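Local structure of PUA domain-containing protein (Aeropyrum pernix, 1ZS7) at residues P33-I38 with D90-V95. The protein is of unknown function but probably binds RNA through a PUA domain and may act in translation initiation. Sequence-based numbering, arbitrary orientation.
Sequences PYYTRI and DWLKGV. With K (potassium ion), chain G; PO4 (phosphate ion), chain F.
Pro33 offers its carbonyl oxygen to the ammonium group of Lys93, with Pro33 O to Lys93 NZ at 3.0 Å and the donor tilted from the carbonyl plane. The lysine chain, extended beyond CG, runs alongside the backbone of Tyr34, and its NZ also meets O2 of a phosphate ion, probably from the crystallisation liquor. An alanine in place of Lys93 would probably leave the Pro33 carbonyl without this donor and uncover the backbone along which the aliphatic chain lies. One water joins Tyr34 O to Lys93 N.

Tyr35 is buried and shares the apolar part of the contact with Trp91. With CG anti to its carbonyl carbon (chi1 -58°), its ring stands beside the indole, pointing the same way; Trp91 CZ3 sits over one face, 3.3 Å from Tyr35 CD1, while the ring planes lie oblique at 43°. Leu92 CD2 packs against both rings. The Tyr35 hydroxyl, at the far end of its ring, bonds to Ile77 O, and the pyrrole N-H of Trp91 to Gly88 O, which helps set the indole's rotation.

At Thr36 the backbone takes over: Thr36 N and Arg37 N both make weak hydrogen bonds to Trp91 O. A second water lies within bonding distance of Thr36 OG1 and the carbonyl oxygens of Asp90 and Leu92, though it cannot serve every acceptor around it at once. The Arg37 chain bends at chi3 and carries NH2 to Asp90 OD2 (2.9 Å), a salt bridge made on the anti side of the carboxylate and well out of its plane. Arg37 O lies at the indole edge, 3.2 Å from Trp91 CE3.

Ile38 O then binds potassium together with Phe40 O. The contact thus forms an interdomain junction, packing the loop after helix 21-31 of the pre-PUA region against the linker entering strand 94-98 of the PUA domain.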
ATOM      1  N   PRO A  33       9.381  -9.425   8.444  1.00 13.20           N
ATOM      2  CA  PRO A  33       9.550 -10.475   7.422  1.00 13.30           C
ATOM      3  C   PRO A  33       9.150 -10.065   5.994  1.00 12.89           C
ATOM      4  O   PRO A  33       9.543 -10.735   5.042  1.00 12.35           O
ATOM      5  CB  PRO A  33       8.603 -11.585   7.901  1.00 13.32           C
ATOM      6  CG  PRO A  33       8.238 -11.234   9.320  1.00 14.70           C
ATOM      7  CD  PRO A  33       8.307  -9.763   9.404  1.00 13.26           C
ATOM      8  N   TYR A  34       8.378  -8.994   5.859  1.00 12.42           N
ATOM      9  CA  TYR A  34       7.718  -8.686   4.573  1.00 13.05           C
ATOM     10  C   TYR A  34       8.325  -7.554   3.753  1.00 12.57           C
ATOM     11  O   TYR A  34       7.915  -7.326   2.600  1.00 12.90           O
ATOM     12  CB  TYR A  34       6.227  -8.434   4.800  1.00 13.71           C
ATOM     13  CG  TYR A  34       5.597  -9.612   5.463  1.00 15.94           C
ATOM     14  CD1 TYR A  34       5.593 -10.866   4.836  1.00 17.24           C
ATOM     15  CD2 TYR A  34       5.060  -9.505   6.739  1.00 18.16           C
ATOM     16  CE1 TYR A  34       5.050 -11.980   5.470  1.00 19.68           C
ATOM     17  CE2 TYR A  34       4.507 -10.602   7.370  1.00 20.38           C
ATOM     18  CZ  TYR A  34       4.496 -11.835   6.728  1.00 21.82           C
ATOM     19  OH  TYR A  34       3.947 -12.930   7.369  1.00 21.51           O
ATOM     20  N   TYR A  35       9.290  -6.856   4.348  1.00 12.35           N
ATOM     21  CA  TYR A  35       9.886  -5.662   3.738  1.00 12.58           C
ATOM     22  C   TYR A  35      11.393  -5.752   3.889  1.00 12.55           C
ATOM     23  O   TYR A  35      11.883  -6.412   4.796  1.00 12.04           O
ATOM     24  CB  TYR A  35       9.300  -4.382   4.392  1.00 12.61           C
ATOM     25  CG  TYR A  35       7.773  -4.353   4.247  1.00 13.26           C
ATOM     26  CD1 TYR A  35       7.185  -4.038   3.019  1.00 10.76           C
ATOM     27  CD2 TYR A  35       6.935  -4.724   5.313  1.00 13.05           C
ATOM     28  CE1 TYR A  35       5.795  -4.077   2.838  1.00 13.12           C
ATOM     29  CE2 TYR A  35       5.536  -4.751   5.152  1.00 12.46           C
ATOM     30  CZ  TYR A  35       4.980  -4.423   3.918  1.00 12.67           C
ATOM     31  OH  TYR A  35       3.618  -4.458   3.763  1.00 11.42           O
ATOM     32  N   THR A  36      12.116  -5.122   2.965  1.00 12.62           N
ATOM     33  CA  THR A  36      13.564  -5.027   3.044  1.00 12.79           C
ATOM     34  C   THR A  36      13.964  -4.274   4.301  1.00 12.79           C
ATOM     35  O   THR A  36      14.860  -4.707   5.013  1.00 12.46           O
ATOM     36  CB  THR A  36      14.149  -4.310   1.819  1.00 12.82           C
ATOM     37  OG1 THR A  36      13.725  -4.998   0.638  1.00 14.59           O
ATOM     38  CG2 THR A  36      15.687  -4.293   1.884  1.00 12.67           C
ATOM     39  N   ARG A  37      13.279  -3.153   4.552  1.00 13.16           N
ATOM     40  CA  ARG A  37      13.534  -2.304   5.714  1.00 14.40           C
ATOM     41  C   ARG A  37      12.207  -1.799   6.240  1.00 13.55           C
ATOM     42  O   ARG A  37      11.266  -1.627   5.484  1.00 14.11           O
ATOM     43  CB  ARG A  37      14.376  -1.076   5.334  1.00 15.17           C
ATOM     44  CG  ARG A  37      15.811  -1.366   4.977  1.00 16.27           C
ATOM     45  CD  ARG A  37      16.566  -0.060   4.663  1.00 16.18           C
ATOM     46  NE  ARG A  37      15.986   0.709   3.549  1.00 14.80           N
ATOM     47  CZ  ARG A  37      16.153   0.437   2.258  1.00 13.57           C
ATOM     48  NH1 ARG A  37      16.894  -0.597   1.866  1.00 11.80           N
ATOM     49  NH2 ARG A  37      15.585   1.219   1.345  1.00 11.47           N
ATOM     50  N   ILE A  38      12.145  -1.538   7.534  1.00 13.68           N
ATOM     51  CA  ILE A  38      11.017  -0.811   8.105  1.00 13.91           C
ATOM     52  C   ILE A  38      11.339   0.667   7.806  1.00 13.42           C
ATOM     53  O   ILE A  38      12.437   1.120   8.118  1.00 13.38           O
ATOM     54  CB  ILE A  38      10.849  -1.153   9.617  1.00 14.54           C
ATOM     55  CG1 ILE A  38      10.243  -2.575   9.710  1.00 15.41           C
ATOM     56  CG2 ILE A  38      10.010  -0.085  10.335  1.00 15.13           C
ATOM     57  CD1 ILE A  38      10.327  -3.270  11.027  1.00 20.23           C
ATOM     58  N   ASP A  90      11.860   2.159  -2.000  1.00 13.44           N
ATOM     59  CA  ASP A  90      13.082   1.341  -1.960  1.00 14.21           C
ATOM     60  C   ASP A  90      13.091   0.309  -0.824  1.00 13.82           C
ATOM     61  O   ASP A  90      13.841  -0.673  -0.872  1.00 14.26           O
ATOM     62  CB  ASP A  90      14.337   2.207  -1.877  1.00 14.46           C
ATOM     63  CG  ASP A  90      15.601   1.435  -2.256  1.00 17.19           C
ATOM     64  OD1 ASP A  90      15.685   0.931  -3.402  1.00 21.87           O
ATOM     65  OD2 ASP A  90      16.506   1.303  -1.408  1.00 19.73           O
ATOM     66  N   TRP A  91      12.267   0.549   0.193  1.00 13.57           N
ATOM     67  CA  TRP A  91      12.190  -0.341   1.350  1.00 12.79           C
ATOM     68  C   TRP A  91      11.310  -1.577   1.094  1.00 12.25           C
ATOM     69  O   TRP A  91      11.334  -2.527   1.873  1.00 11.36           O
ATOM     70  CB  TRP A  91      11.701   0.444   2.571  1.00 12.32           C
ATOM     71  CG  TRP A  91      10.321   1.038   2.391  1.00 13.25           C
ATOM     72  CD1 TRP A  91       9.983   2.206   1.724  1.00 13.93           C
ATOM     73  CD2 TRP A  91       9.105   0.502   2.897  1.00 12.74           C
ATOM     74  NE1 TRP A  91       8.622   2.416   1.806  1.00 13.88           N
ATOM     75  CE2 TRP A  91       8.060   1.375   2.503  1.00 12.51           C
ATOM     76  CE3 TRP A  91       8.792  -0.641   3.646  1.00 11.40           C
ATOM     77  CZ2 TRP A  91       6.726   1.143   2.847  1.00 13.44           C
ATOM     78  CZ3 TRP A  91       7.457  -0.874   3.997  1.00 11.00           C
ATOM     79  CH2 TRP A  91       6.442   0.018   3.590  1.00 12.35           C
ATOM     80  N   LEU A  92      10.540  -1.560   0.008  1.00 11.57           N
ATOM     81  CA  LEU A  92       9.751  -2.726  -0.395  1.00 11.98           C
ATOM     82  C   LEU A  92      10.683  -3.792  -0.986  1.00 12.10           C
ATOM     83  O   LEU A  92      11.754  -3.459  -1.490  1.00 11.60           O
ATOM     84  CB  LEU A  92       8.718  -2.310  -1.458  1.00 12.25           C
ATOM     85  CG  LEU A  92       7.738  -1.182  -1.122  1.00 13.55           C
ATOM     86  CD1 LEU A  92       6.795  -0.953  -2.297  1.00 15.99           C
ATOM     87  CD2 LEU A  92       6.940  -1.468   0.172  1.00 13.83           C
ATOM     88  N   LYS A  93      10.268  -5.059  -0.956  1.00 12.45           N
ATOM     89  CA  LYS A  93      11.061  -6.113  -1.574  1.00 13.36           C
ATOM     90  C   LYS A  93      11.113  -5.941  -3.093  1.00 13.78           C
ATOM     91  O   LYS A  93      12.113  -6.267  -3.720  1.00 14.27           O
ATOM     92  CB  LYS A  93      10.554  -7.500  -1.182  1.00 13.13           C
ATOM     93  CG  LYS A  93      10.768  -7.791   0.297  1.00 14.13           C
ATOM     94  CD  LYS A  93      10.552  -9.275   0.628  1.00 14.44           C
ATOM     95  CE  LYS A  93      11.018  -9.522   2.075  1.00 16.71           C
ATOM     96  NZ  LYS A  93      10.960 -10.977   2.384  1.00 19.42           N
ATOM     97  N   GLY A  94      10.049  -5.388  -3.663  1.00 13.16           N
ATOM     98  CA  GLY A  94      10.051  -5.157  -5.087  1.00 14.18           C
ATOM     99  C   GLY A  94       9.051  -4.133  -5.547  1.00 13.40           C
ATOM    100  O   GLY A  94       8.102  -3.775  -4.828  1.00 13.30           O
ATOM    101  N   VAL A  95       9.284  -3.681  -6.769  1.00 13.35           N
ATOM    102  CA  VAL A  95       8.409  -2.774  -7.478  1.00 13.86           C
ATOM    103  C   VAL A  95       8.213  -3.336  -8.879  1.00 13.08           C
ATOM    104  O   VAL A  95       9.129  -3.952  -9.443  1.00 12.98           O
ATOM    105  CB  VAL A  95       9.019  -1.358  -7.466  1.00 14.26           C
ATOM    106  CG1 VAL A  95       8.613  -0.519  -8.680  1.00 17.29           C
ATOM    107  CG2 VAL A  95       8.621  -0.674  -6.121  1.00 15.19           C
TER
HETATM  108  K     K G 401      13.977   2.368   9.717  0.50 19.78           K
HETATM  109  P   PO4 F 305      12.356 -13.003  -0.470  1.00 44.40           P
HETATM  110  O1  PO4 F 305      10.856 -13.037  -0.321  1.00 42.25           O
HETATM  111  O2  PO4 F 305      12.930 -11.889   0.387  1.00 44.15           O
HETATM  112  O3  PO4 F 305      12.915 -14.337  -0.012  1.00 44.30           O
HETATM  113  O4  PO4 F 305      12.758 -12.788  -1.916  1.00 44.18           O
HETATM  114  O   HOH W   1       7.923  -5.663   0.323  1.00 11.77           O
HETATM  115  O   HOH W   2      14.363  -3.191  -1.603  1.00 13.38           O
HETATM  116  O   HOH W   3      17.026  -1.611  -0.921  1.00 28.40           O